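PDB 3C9H: ABC transporter, substrate binding protein from Agrobacterium tumefaciens, which probably binds a solute in the periplasm and delivers it to its ABC transporter, and holds a magnesium ion in the crystal. Local coordinates for residues S40-P45 and M261-L266; F90-A95 and E282-K287; E72-I77 and M96-K101; T291-A294 and Q298-A301. All blocks are in the same frame, centred on the assembly; numbering follows the deposited sequence.

Interaction 1 of 4, residues S40-P45 and M261-L266; sequences SSLDEP and MSRIGL. With MG (magnesium ion), chain C; CIT (citric acid), chain D.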
loop_
_atom_site.group_PDB
_atom_site.type_symbol
_atom_site.label_atom_id
_atom_site.label_comp_id
_atom_site.label_asym_id
_atom_site.label_seq_id
_atom_site.Cartn_x
_atom_site.Cartn_y
_atom_site.Cartn_z
ATOM N N SER A 40 3.547 -4.298 -10.258
ATOM C CA SER A 40 3.635 -3.496 -9.024
ATOM C C SER A 40 2.501 -2.518 -8.837
ATOM O O SER A 40 1.930 -1.981 -9.779
ATOM C CB SER A 40 4.969 -2.776 -8.985
ATOM O OG SER A 40 5.078 -1.871 -7.906
ATOM N N SER A 41 2.130 -2.304 -7.589
ATOM C CA SER A 41 1.109 -1.337 -7.285
ATOM C C SER A 41 1.710 0.006 -6.907
ATOM O O SER A 41 0.964 0.935 -6.672
ATOM C CB SER A 41 0.187 -1.833 -6.182
ATOM O OG SER A 41 0.848 -1.912 -4.917
ATOM N N LEU A 42 3.038 0.087 -6.816
ATOM C CA LEU A 42 3.719 1.320 -6.463
ATOM C C LEU A 42 3.602 2.270 -7.654
ATOM O O LEU A 42 4.083 1.968 -8.759
ATOM C CB LEU A 42 5.176 1.076 -6.059
ATOM C CG LEU A 42 6.011 2.328 -5.664
ATOM C CD1 LEU A 42 5.430 3.101 -4.475
ATOM C CD2 LEU A 42 7.448 2.001 -5.374
ATOM N N ASP A 43 2.940 3.404 -7.441
ATOM C CA ASP A 43 2.690 4.362 -8.535
ATOM C C ASP A 43 4.008 4.680 -9.248
ATOM O O ASP A 43 5.017 5.040 -8.600
ATOM C CB ASP A 43 2.073 5.661 -8.019
ATOM C CG ASP A 43 0.647 5.482 -7.499
ATOM O OD1 ASP A 43 0.163 4.344 -7.354
ATOM O OD2 ASP A 43 -0.003 6.509 -7.235
ATOM N N GLU A 44 3.988 4.553 -10.573
ATOM C CA GLU A 44 5.210 4.607 -11.382
ATOM C C GLU A 44 6.119 5.804 -11.130
ATOM O O GLU A 44 7.323 5.617 -11.042
ATOM C CB GLU A 44 4.898 4.440 -12.864
ATOM C CG GLU A 44 6.144 4.285 -13.742
ATOM C CD GLU A 44 6.688 5.598 -14.271
ATOM O OE1 GLU A 44 6.057 6.655 -14.012
ATOM O OE2 GLU A 44 7.736 5.555 -14.974
ATOM N N PRO A 45 5.571 7.032 -11.006
ATOM C CA PRO A 45 6.497 8.150 -10.764
ATOM C C PRO A 45 7.263 8.057 -9.467
ATOM O O PRO A 45 8.407 8.478 -9.420
ATOM C CB PRO A 45 5.598 9.390 -10.841
ATOM C CG PRO A 45 4.402 8.933 -11.628
ATOM C CD PRO A 45 4.187 7.512 -11.182
ATOM N N MET A 261 0.716 -0.773 6.897
ATOM C CA MET A 261 0.928 -1.885 5.978
ATOM C C MET A 261 2.361 -1.885 5.540
ATOM O O MET A 261 3.092 -0.917 5.747
ATOM C CB MET A 261 -0.004 -1.815 4.756
ATOM C CG MET A 261 0.321 -0.741 3.715
ATOM S SD MET A 261 1.675 -0.993 2.498
ATOM C CE MET A 261 1.386 -2.695 2.173
ATOM N N SER A 262 2.741 -2.976 4.897
ATOM C CA SER A 262 4.089 -3.119 4.379
ATOM C C SER A 262 3.956 -3.701 2.992
ATOM O O SER A 262 3.287 -4.714 2.839
ATOM C CB SER A 262 4.875 -4.095 5.247
ATOM O OG SER A 262 5.068 -3.622 6.572
ATOM N N ARG A 263 4.579 -3.089 1.979
ATOM C CA ARG A 263 4.552 -3.654 0.631
ATOM C C ARG A 263 5.321 -4.985 0.638
ATOM O O ARG A 263 6.424 -5.089 1.199
ATOM C CB ARG A 263 5.190 -2.688 -0.376
ATOM C CG ARG A 263 4.365 -1.454 -0.590
ATOM C CD ARG A 263 5.017 -0.450 -1.500
ATOM N NE ARG A 263 4.320 0.799 -1.276
ATOM C CZ ARG A 263 3.234 1.193 -1.920
ATOM N NH1 ARG A 263 2.756 0.528 -2.967
ATOM N NH2 ARG A 263 2.652 2.312 -1.526
ATOM N N ILE A 264 4.737 -5.992 0.020
ATOM C CA ILE A 264 5.316 -7.334 -0.013
ATOM C C ILE A 264 5.818 -7.666 -1.406
ATOM O O ILE A 264 5.090 -7.520 -2.398
ATOM C CB ILE A 264 4.284 -8.391 0.461
ATOM C CG1 ILE A 264 4.013 -8.266 1.970
ATOM C CG2 ILE A 264 4.747 -9.842 0.129
ATOM C CD1 ILE A 264 2.991 -9.338 2.444
ATOM N N GLY A 265 7.086 -8.058 -1.471
ATOM C CA GLY A 265 7.712 -8.503 -2.681
ATOM C C GLY A 265 7.933 -10.001 -2.691
ATOM O O GLY A 265 8.273 -10.599 -1.686
ATOM N N LEU A 266 7.743 -10.587 -3.862
ATOM C CA LEU A 266 7.992 -12.030 -4.101
ATOM C C LEU A 266 8.287 -12.253 -5.587
ATOM O O LEU A 266 7.957 -11.414 -6.405
ATOM C CB LEU A 266 6.801 -12.875 -3.649
ATOM C CG LEU A 266 5.442 -12.663 -4.341
ATOM C CD1 LEU A 266 5.399 -13.410 -5.680
ATOM C CD2 LEU A 266 4.235 -13.095 -3.420
HETATM MG MG MG C . -0.836 2.306 -6.862
HETATM C C1 CIT D . -0.842 1.199 -3.874
HETATM O O1 CIT D . 0.048 0.409 -3.448
HETATM O O2 CIT D . -0.521 2.285 -4.401
HETATM C C2 CIT D . -2.302 0.867 -3.716
HETATM C C3 CIT D . -3.175 1.312 -4.904
HETATM O O7 CIT D . -2.569 0.872 -6.158
HETATM C C4 CIT D . -4.570 0.702 -4.813
HETATM C C5 CIT D . -4.569 -0.789 -4.936
HETATM O O3 CIT D . -5.241 -1.515 -4.135
HETATM O O4 CIT D . -3.930 -1.257 -5.891
HETATM C C6 CIT D . -3.338 2.840 -4.961
HETATM O O5 CIT D . -2.968 3.519 -5.957
HETATM O O6 CIT D . -3.831 3.457 -4.009
HETATM O O HOH W 1 3.439 -2.098 -4.029
HETATM O O HOH W 2 -1.184 1.970 -9.089
#
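Leu-42 and Arg-263 meet at about a right angle, the methyl CD1 of Leu-42 lying over one face of the guanidinium, 3.9 Å from Arg-263 CZ. That is the apolar share of the contact. The polar share is bridged, with no hydrogen bond running directly between the segments. One citrate carboxylate oxygen, O1, takes a bond from Arg-263 NH1 (2.8 Å) and another from Ser-41 OG (2.9 Å). Water 1 makes a second bridge: it donates to Ser-41 OG at 2.7 Å and accepts from Arg-263 NH1. Ser-41 OG sits between its backbone N and carbonyl carbon (chi1 68°), which lets it reach the citrate while its own carbonyl serves the metal. Magnesium is bound by Ser-41 O and Asp-43 OD1, both 2.3 Å from the ion, by citrate O2 and O7, and by water 2. Arg-263 NE also forms a salt bridge with Glu-135, which helps orient the guanidinium. The citrate probably came from the crystallisation liquor, yet arginine, hydroxyl and metal together grip its carboxylate and hydroxyl oxygens, consistent with a pocket suited to an anionic or metal-bound solute.

Interaction 2 of 4, residues F90-A95 and E282-K287; sequences FAFSSA and EFFMSK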
loop_
_atom_site.group_PDB
_atom_site.type_symbol
_atom_site.label_atom_id
_atom_site.label_comp_id
_atom_site.label_asym_id
_atom_site.label_seq_id
_atom_site.Cartn_x
_atom_site.Cartn_y
_atom_site.Cartn_z
ATOM N N PHE A 90 8.887 -10.310 -10.789
ATOM C CA PHE A 90 8.742 -9.694 -9.462
ATOM C C PHE A 90 7.335 -9.118 -9.310
ATOM O O PHE A 90 6.841 -8.409 -10.206
ATOM C CB PHE A 90 9.801 -8.597 -9.253
ATOM C CG PHE A 90 9.891 -8.088 -7.832
ATOM C CD1 PHE A 90 10.235 -8.922 -6.783
ATOM C CD2 PHE A 90 9.638 -6.774 -7.549
ATOM C CE1 PHE A 90 10.297 -8.421 -5.474
ATOM C CE2 PHE A 90 9.711 -6.272 -6.249
ATOM C CZ PHE A 90 10.040 -7.113 -5.215
ATOM N N ALA A 91 6.680 -9.454 -8.192
ATOM C CA ALA A 91 5.378 -8.947 -7.848
ATOM C C ALA A 91 5.543 -8.139 -6.589
ATOM O O ALA A 91 6.084 -8.630 -5.589
ATOM C CB ALA A 91 4.375 -10.089 -7.621
ATOM N N PHE A 92 5.069 -6.912 -6.612
ATOM C CA PHE A 92 5.247 -5.978 -5.494
ATOM C C PHE A 92 3.918 -5.292 -5.191
ATOM O O PHE A 92 3.411 -4.503 -6.017
ATOM C CB PHE A 92 6.336 -4.978 -5.884
ATOM C CG PHE A 92 6.770 -4.048 -4.752
ATOM C CD1 PHE A 92 7.219 -4.555 -3.561
ATOM C CD2 PHE A 92 6.797 -2.666 -4.944
ATOM C CE1 PHE A 92 7.634 -3.725 -2.539
ATOM C CE2 PHE A 92 7.229 -1.831 -3.922
ATOM C CZ PHE A 92 7.642 -2.383 -2.719
ATOM N N SER A 93 3.343 -5.586 -4.018
ATOM C CA SER A 93 1.968 -5.224 -3.713
ATOM C C SER A 93 1.751 -4.858 -2.259
ATOM O O SER A 93 2.305 -5.493 -1.348
ATOM C CB SER A 93 1.061 -6.400 -4.053
ATOM O OG SER A 93 -0.285 -6.123 -3.744
ATOM N N SER A 94 0.912 -3.848 -2.073
ATOM C CA SER A 94 0.470 -3.397 -0.786
ATOM C C SER A 94 -0.697 -4.249 -0.266
ATOM O O SER A 94 -1.090 -4.100 0.896
ATOM C CB SER A 94 0.084 -1.931 -0.835
ATOM O OG SER A 94 -0.818 -1.690 -1.891
ATOM N N ALA A 95 -1.245 -5.123 -1.114
ATOM C CA ALA A 95 -2.292 -6.044 -0.671
ATOM C C ALA A 95 -1.634 -7.293 -0.023
ATOM O O ALA A 95 -1.475 -8.348 -0.636
ATOM C CB ALA A 95 -3.279 -6.385 -1.778
ATOM N N GLU A 282 16.553 -8.336 -4.170
ATOM C CA GLU A 282 17.762 -8.034 -3.424
ATOM C C GLU A 282 18.033 -6.516 -3.392
ATOM O O GLU A 282 18.378 -5.972 -2.336
ATOM C CB GLU A 282 18.955 -8.763 -4.045
ATOM C CG GLU A 282 20.180 -8.822 -3.179
ATOM C CD GLU A 282 21.098 -9.941 -3.612
ATOM O OE1 GLU A 282 21.545 -9.868 -4.781
ATOM O OE2 GLU A 282 21.333 -10.896 -2.812
ATOM N N PHE A 283 17.864 -5.835 -4.526
ATOM C CA PHE A 283 18.064 -4.397 -4.546
ATOM C C PHE A 283 17.078 -3.654 -3.619
ATOM O O PHE A 283 17.478 -2.781 -2.848
ATOM C CB PHE A 283 18.025 -3.834 -5.968
ATOM C CG PHE A 283 18.181 -2.341 -6.011
ATOM C CD1 PHE A 283 19.444 -1.757 -5.993
ATOM C CD2 PHE A 283 17.068 -1.526 -5.985
ATOM C CE1 PHE A 283 19.573 -0.367 -5.988
ATOM C CE2 PHE A 283 17.187 -0.123 -5.973
ATOM C CZ PHE A 283 18.428 0.454 -5.965
ATOM N N PHE A 284 15.799 -4.018 -3.686
ATOM C CA PHE A 284 14.788 -3.473 -2.796
ATOM C C PHE A 284 15.065 -3.736 -1.312
ATOM O O PHE A 284 14.582 -2.991 -0.481
ATOM C CB PHE A 284 13.387 -3.983 -3.170
ATOM C CG PHE A 284 12.688 -3.120 -4.203
ATOM C CD1 PHE A 284 11.440 -2.540 -3.931
ATOM C CD2 PHE A 284 13.296 -2.853 -5.426
ATOM C CE1 PHE A 284 10.812 -1.738 -4.862
ATOM C CE2 PHE A 284 12.680 -2.042 -6.362
ATOM C CZ PHE A 284 11.435 -1.485 -6.085
ATOM N N MET A 285 15.804 -4.796 -0.995
ATOM C CA MET A 285 16.138 -5.159 0.394
ATOM C C MET A 285 17.446 -4.507 0.854
ATOM O O MET A 285 17.701 -4.428 2.065
ATOM C CB MET A 285 16.274 -6.687 0.538
ATOM C CG MET A 285 14.964 -7.510 0.409
ATOM S SD MET A 285 15.233 -9.308 0.408
ATOM C CE MET A 285 15.423 -9.571 2.176
ATOM N N SER A 286 18.252 -4.049 -0.114
ATOM C CA SER A 286 19.617 -3.550 0.109
ATOM C C SER A 286 19.627 -2.227 0.893
ATOM O O SER A 286 18.646 -1.483 0.880
ATOM C CB SER A 286 20.354 -3.353 -1.237
ATOM O OG SER A 286 19.866 -2.225 -1.974
ATOM N N LYS A 287 20.741 -1.924 1.550
ATOM C CA LYS A 287 20.896 -0.610 2.187
ATOM C C LYS A 287 20.637 0.515 1.191
ATOM O O LYS A 287 19.893 1.451 1.510
ATOM C CB LYS A 287 22.271 -0.449 2.840
ATOM C CG LYS A 287 22.354 0.747 3.765
ATOM C CD LYS A 287 23.739 0.879 4.372
ATOM C CE LYS A 287 23.811 2.074 5.314
ATOM N NZ LYS A 287 25.051 1.997 6.152
#
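Phe-284, near the end of helix 274-285, drives the edge of its ring against the face of Phe-92 on strand 90-93. From CB, which points toward the strand, the side chain makes its contacts through the ring. CD1 comes within 4.0 Å of Phe-92 CZ. One atom further, CE1 is the leading point: it stands 3.7 Å from Phe-92 CE2, above that ring and displaced toward its rim. The two ring planes are at 76° with centroids 5.1 Å apart, a T-shaped pair. CG anti to the backbone N (chi1 -172°) sends the Phe-92 ring out from the strand toward the helix, where its face takes CE1 of Phe-284. The face of Phe-284 receives a second neighbour, since Phe-90 turns its edge toward it, the centroids 5.9 Å apart; Tyr-280 meets both Phe-284 and Phe-90. Just past the helix, Ser-286 is the N-cap of helix 287-296: its OG donates to Phe-283 O at 2.6 Å, in the carbonyl plane and on a lone pair, and accepts from Gly-289 N. No hydrogen bond passes between the two segments; weakly positive ring C-H edges rest on electron-rich faces, and this edge-to-face aromatic packing makes the buried contact.

Interaction 3 of 4, residues E72-I77 and M96-K101; sequences EIYDRI and MDLQVK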
loop_
_atom_site.group_PDB
_atom_site.type_symbol
_atom_site.label_atom_id
_atom_site.label_comp_id
_atom_site.label_asym_id
_atom_site.label_seq_id
_atom_site.Cartn_x
_atom_site.Cartn_y
_atom_site.Cartn_z
ATOM N N GLU A 72 -5.444 -6.893 -9.344
ATOM C CA GLU A 72 -5.050 -7.285 -10.675
ATOM C C GLU A 72 -3.709 -8.001 -10.701
ATOM O O GLU A 72 -3.511 -8.933 -11.502
ATOM C CB GLU A 72 -5.022 -6.056 -11.589
ATOM C CG GLU A 72 -4.630 -6.349 -13.035
ATOM C CD GLU A 72 -5.455 -7.437 -13.725
ATOM O OE1 GLU A 72 -6.599 -7.736 -13.307
ATOM O OE2 GLU A 72 -4.941 -7.972 -14.729
ATOM N N ILE A 73 -2.787 -7.581 -9.837
ATOM C CA ILE A 73 -1.522 -8.302 -9.669
ATOM C C ILE A 73 -1.847 -9.742 -9.323
ATOM O O ILE A 73 -1.357 -10.646 -9.975
ATOM C CB ILE A 73 -0.618 -7.705 -8.586
ATOM C CG1 ILE A 73 -0.152 -6.285 -8.994
ATOM C CG2 ILE A 73 0.593 -8.608 -8.341
ATOM C CD1 ILE A 73 0.536 -5.475 -7.855
ATOM N N TYR A 74 -2.675 -9.932 -8.305
ATOM C CA TYR A 74 -3.105 -11.269 -7.879
ATOM C C TYR A 74 -3.788 -12.046 -9.014
ATOM O O TYR A 74 -3.385 -13.156 -9.370
ATOM C CB TYR A 74 -4.053 -11.144 -6.665
ATOM C CG TYR A 74 -4.592 -12.490 -6.204
ATOM C CD1 TYR A 74 -3.877 -13.291 -5.327
ATOM C CD2 TYR A 74 -5.826 -12.945 -6.649
ATOM C CE1 TYR A 74 -4.369 -14.547 -4.934
ATOM C CE2 TYR A 74 -6.326 -14.173 -6.244
ATOM C CZ TYR A 74 -5.599 -14.968 -5.399
ATOM O OH TYR A 74 -6.108 -16.205 -5.021
ATOM N N ASP A 75 -4.853 -11.480 -9.562
ATOM C CA ASP A 75 -5.615 -12.151 -10.616
ATOM C C ASP A 75 -4.769 -12.537 -11.817
ATOM O O ASP A 75 -4.914 -13.634 -12.383
ATOM C CB ASP A 75 -6.764 -11.267 -11.101
ATOM C CG ASP A 75 -7.877 -11.169 -10.119
ATOM O OD1 ASP A 75 -7.926 -11.982 -9.174
ATOM O OD2 ASP A 75 -8.728 -10.271 -10.303
ATOM N N ARG A 76 -3.891 -11.645 -12.227
ATOM C CA ARG A 76 -3.081 -11.878 -13.401
ATOM C C ARG A 76 -2.026 -12.965 -13.198
ATOM O O ARG A 76 -1.815 -13.819 -14.061
ATOM C CB ARG A 76 -2.409 -10.594 -13.805
ATOM C CG ARG A 76 -1.612 -10.699 -15.069
ATOM C CD ARG A 76 -1.534 -9.350 -15.762
ATOM N NE ARG A 76 -0.425 -9.378 -16.707
ATOM C CZ ARG A 76 0.127 -8.322 -17.262
ATOM N NH1 ARG A 76 -0.280 -7.107 -16.930
ATOM N NH2 ARG A 76 1.169 -8.494 -18.082
ATOM N N ILE A 77 -1.359 -12.935 -12.054
ATOM C CA ILE A 77 -0.375 -13.961 -11.754
ATOM C C ILE A 77 -1.043 -15.348 -11.685
ATOM O O ILE A 77 -0.515 -16.329 -12.232
ATOM C CB ILE A 77 0.408 -13.627 -10.454
ATOM C CG1 ILE A 77 1.370 -12.463 -10.729
ATOM C CG2 ILE A 77 1.152 -14.882 -9.943
ATOM C CD1 ILE A 77 2.089 -11.905 -9.521
ATOM N N MET A 96 -1.272 -7.140 1.250
ATOM C CA MET A 96 -0.384 -8.065 1.941
ATOM C C MET A 96 -0.997 -9.456 1.934
ATOM O O MET A 96 -0.322 -10.456 1.717
ATOM C CB MET A 96 -0.162 -7.635 3.389
ATOM C CG MET A 96 0.461 -6.236 3.635
ATOM S SD MET A 96 0.698 -5.795 5.374
ATOM C CE MET A 96 1.965 -6.968 5.830
ATOM N N ASP A 97 -2.284 -9.491 2.198
ATOM C CA ASP A 97 -3.044 -10.720 2.229
ATOM C C ASP A 97 -3.042 -11.488 0.903
ATOM O O ASP A 97 -2.851 -12.712 0.888
ATOM C CB ASP A 97 -4.456 -10.452 2.758
ATOM C CG ASP A 97 -5.259 -9.455 1.915
ATOM O OD1 ASP A 97 -4.685 -8.532 1.294
ATOM O OD2 ASP A 97 -6.504 -9.567 1.947
ATOM N N LEU A 98 -3.168 -10.778 -0.211
ATOM C CA LEU A 98 -3.171 -11.413 -1.523
ATOM C C LEU A 98 -1.789 -11.947 -1.861
ATOM O O LEU A 98 -1.669 -12.958 -2.544
ATOM C CB LEU A 98 -3.633 -10.423 -2.617
ATOM C CG LEU A 98 -5.083 -9.929 -2.447
ATOM C CD1 LEU A 98 -5.503 -9.007 -3.567
ATOM C CD2 LEU A 98 -6.077 -11.126 -2.270
ATOM N N GLN A 99 -0.745 -11.253 -1.396
ATOM C CA GLN A 99 0.619 -11.706 -1.624
ATOM C C GLN A 99 0.945 -12.956 -0.822
ATOM O O GLN A 99 1.573 -13.872 -1.320
ATOM C CB GLN A 99 1.612 -10.591 -1.328
ATOM C CG GLN A 99 1.553 -9.463 -2.365
ATOM C CD GLN A 99 2.237 -9.835 -3.677
ATOM O OE1 GLN A 99 1.638 -10.494 -4.535
ATOM N NE2 GLN A 99 3.496 -9.394 -3.849
ATOM N N VAL A 100 0.514 -12.986 0.423
ATOM C CA VAL A 100 0.701 -14.177 1.260
ATOM C C VAL A 100 -0.141 -15.335 0.705
ATOM O O VAL A 100 0.339 -16.458 0.639
ATOM C CB VAL A 100 0.406 -13.885 2.745
ATOM C CG1 VAL A 100 0.371 -15.220 3.603
ATOM C CG2 VAL A 100 1.469 -12.927 3.292
ATOM N N LYS A 101 -1.371 -15.068 0.272
ATOM C CA LYS A 101 -2.139 -16.107 -0.444
ATOM C C LYS A 101 -1.436 -16.702 -1.676
ATOM O O LYS A 101 -1.395 -17.918 -1.816
ATOM C CB LYS A 101 -3.544 -15.628 -0.805
ATOM C CG LYS A 101 -4.400 -16.718 -1.458
ATOM C CD LYS A 101 -5.843 -16.324 -1.464
ATOM C CE LYS A 101 -6.765 -17.467 -1.984
ATOM N NZ LYS A 101 -6.572 -18.820 -1.288
#
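Tyr-74 carries its CG anti to the backbone N (chi1 177°), swinging the ring toward Leu-98 and Lys-101 on the neighbouring helix; Lys-101 is also extended from its backbone, but turns at its last torsion (chi4 52°). The two helices, 70-82 and 96-104, precede and follow strand 90-93 in the chain and pack on the same side of it, in an alpha/beta lobe of the periplasmic binding protein fold. Their short segments run nearly parallel, 19° apart, with axes 9.9 Å from each other at closest approach. Tyr-74 carries the largest share of the buried surface. Its side chain crosses that of Leu-98 at about a right angle: Tyr-74 CD1 comes to 3.6 Å from Leu-98 O and 4.0 Å from Leu-98 CB, Leu-98 CD1 packs on Tyr-74 CB, and Leu-98 CD2 sits over one face of the ring. Nearer the sheet the contact is thinner, with Ile-73 CG2 reaching Gln-99 OE1 at 4.4 Å. The amide NE2 of Gln-99 is spent elsewhere, on Ile-264 O of strand 258-268, so this residue ties the helix to the strand as well as touching its neighbour. Toward the other margin of the interface the lysine's methylenes run obliquely past the phenol, while its NZ goes on to a salt bridge with Asp-105. No hydrogen bond joins the segments; the tightest approach is Tyr-74 OH to Lys-101 CE, 3.4 Å, with Lys-101 CD close behind at 3.6 Å.

Interaction 4 of 4, residues T291-A294 and Q298-A301; sequences TIMA and QIPA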
loop_
_atom_site.group_PDB
_atom_site.type_symbol
_atom_site.label_atom_id
_atom_site.label_comp_id
_atom_site.label_asym_id
_atom_site.label_seq_id
_atom_site.Cartn_x
_atom_site.Cartn_y
_atom_site.Cartn_z
ATOM N N THR A 291 17.453 2.965 1.414
ATOM C CA THR A 291 17.770 4.382 1.661
ATOM C C THR A 291 17.070 5.316 0.647
ATOM O O THR A 291 16.615 6.403 1.010
ATOM C CB THR A 291 19.299 4.641 1.709
ATOM O OG1 THR A 291 19.885 3.822 2.714
ATOM C CG2 THR A 291 19.615 6.106 2.042
ATOM N N ILE A 292 16.970 4.884 -0.607
ATOM C CA ILE A 292 16.202 5.629 -1.628
ATOM C C ILE A 292 14.744 5.755 -1.221
ATOM O O ILE A 292 14.180 6.853 -1.258
ATOM C CB ILE A 292 16.307 5.004 -3.043
ATOM C CG1 ILE A 292 17.752 5.080 -3.561
ATOM C CG2 ILE A 292 15.331 5.705 -4.013
ATOM C CD1 ILE A 292 18.052 4.131 -4.767
ATOM N N MET A 293 14.126 4.654 -0.814
ATOM C CA MET A 293 12.744 4.693 -0.270
ATOM C C MET A 293 12.580 5.709 0.883
ATOM O O MET A 293 11.747 6.623 0.844
ATOM C CB MET A 293 12.374 3.338 0.323
ATOM C CG MET A 293 11.889 2.261 -0.607
ATOM S SD MET A 293 11.729 0.715 0.378
ATOM C CE MET A 293 11.775 -0.470 -0.958
ATOM N N ALA A 294 13.387 5.525 1.917
ATOM C CA ALA A 294 13.321 6.349 3.111
ATOM C C ALA A 294 13.603 7.825 2.834
ATOM O O ALA A 294 12.925 8.698 3.369
ATOM C CB ALA A 294 14.293 5.834 4.153
ATOM N N GLN A 298 9.668 9.054 0.685
ATOM C CA GLN A 298 8.832 9.147 1.886
ATOM C C GLN A 298 8.153 7.813 2.211
ATOM O O GLN A 298 7.042 7.782 2.723
ATOM C CB GLN A 298 7.757 10.234 1.704
ATOM C CG GLN A 298 8.297 11.636 1.548
ATOM C CD GLN A 298 8.488 12.292 2.883
ATOM O OE1 GLN A 298 9.033 11.691 3.820
ATOM N NE2 GLN A 298 8.035 13.525 2.993
ATOM N N ILE A 299 8.837 6.706 1.898
ATOM C CA ILE A 299 8.351 5.379 2.204
ATOM C C ILE A 299 9.287 4.802 3.286
ATOM O O ILE A 299 10.477 4.554 3.015
ATOM C CB ILE A 299 8.364 4.501 0.975
ATOM C CG1 ILE A 299 7.389 5.069 -0.072
ATOM C CG2 ILE A 299 8.034 3.054 1.379
ATOM C CD1 ILE A 299 7.374 4.288 -1.380
ATOM N N PRO A 300 8.793 4.693 4.526
ATOM C CA PRO A 300 9.686 4.229 5.583
ATOM C C PRO A 300 10.234 2.802 5.393
ATOM O O PRO A 300 9.507 1.893 4.959
ATOM C CB PRO A 300 8.833 4.380 6.849
ATOM C CG PRO A 300 7.806 5.452 6.481
ATOM C CD PRO A 300 7.483 5.114 5.065
ATOM N N ALA A 301 11.519 2.663 5.684
ATOM C CA ALA A 301 12.301 1.453 5.428
ATOM C C ALA A 301 12.123 0.410 6.542
ATOM O O ALA A 301 11.863 0.751 7.707
ATOM C CB ALA A 301 13.800 1.818 5.280
#
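The C-terminal end of helix 287-296, part of the periplasmic binding protein fold, is where this contact belongs: after the last turn, Gln-298 takes up left-handed backbone angles (phi 56°), and the chain folds back so that Ile-299 lies beside Met-293 and Ala-301 beside Ala-294. Met-293 O accepts from Ile-299 N at 3.1 Å, the one hydrogen bond between the segments. It is nearly straight at the hydrogen (165°), although the donor stands well above the carbonyl plane, 50° out of it, and therefore not on a lone pair. The carbonyl of Ile-299 turns back over the helix: Ala-294 CA makes a C-H...O contact with Ile-299 O at 3.4 Å, and Met-293 CB lies 3.5 Å from the same oxygen. The side-chain part is apolar. Met-293 and Ile-299 meet at their roots, CB to CB 4.2 Å, and then part. With its CG anti to the carbonyl carbon and the rest extended, the methionine runs off to pack on Phe-284 and Met-50, whereas Ile-299 goes to Leu-42 and Thr-133. Helix end and returning chain thus reach two different groups of neighbours, the second including Leu-42, which lies between the magnesium ligands Ser-41 and Asp-43. Pro-300 is paired through its backbone with Phe-134, and Ala-301 with Asn-310 and Ala-312. The last touch is between two methyl groups, Ala-294 CB and Ala-301 CB, 4.2 Å apart.

Strand 90-93 links the first three contacts: it carries a segment of interaction 2, pairs with strand 258-268 of interaction 1, and is packed on by helices 70-82 and 96-104 of interaction 3, on the side away from helix 274-285. Interactions 1 and 2, centres about 7 Å apart, alternate along the chain. Interaction 3 falls between the two segments of interaction 1, their centres about 12 Å apart. Interaction 4 comes last, on the helix following 274-285; Leu-42 to Ile-299 and Phe-284 to Met-293 connect it to interactions 1 and 2. Its centre is about 23 Å from that of interaction 3. The contacts thus pack helices on both sides of the sheet beside the magnesium and citrate site.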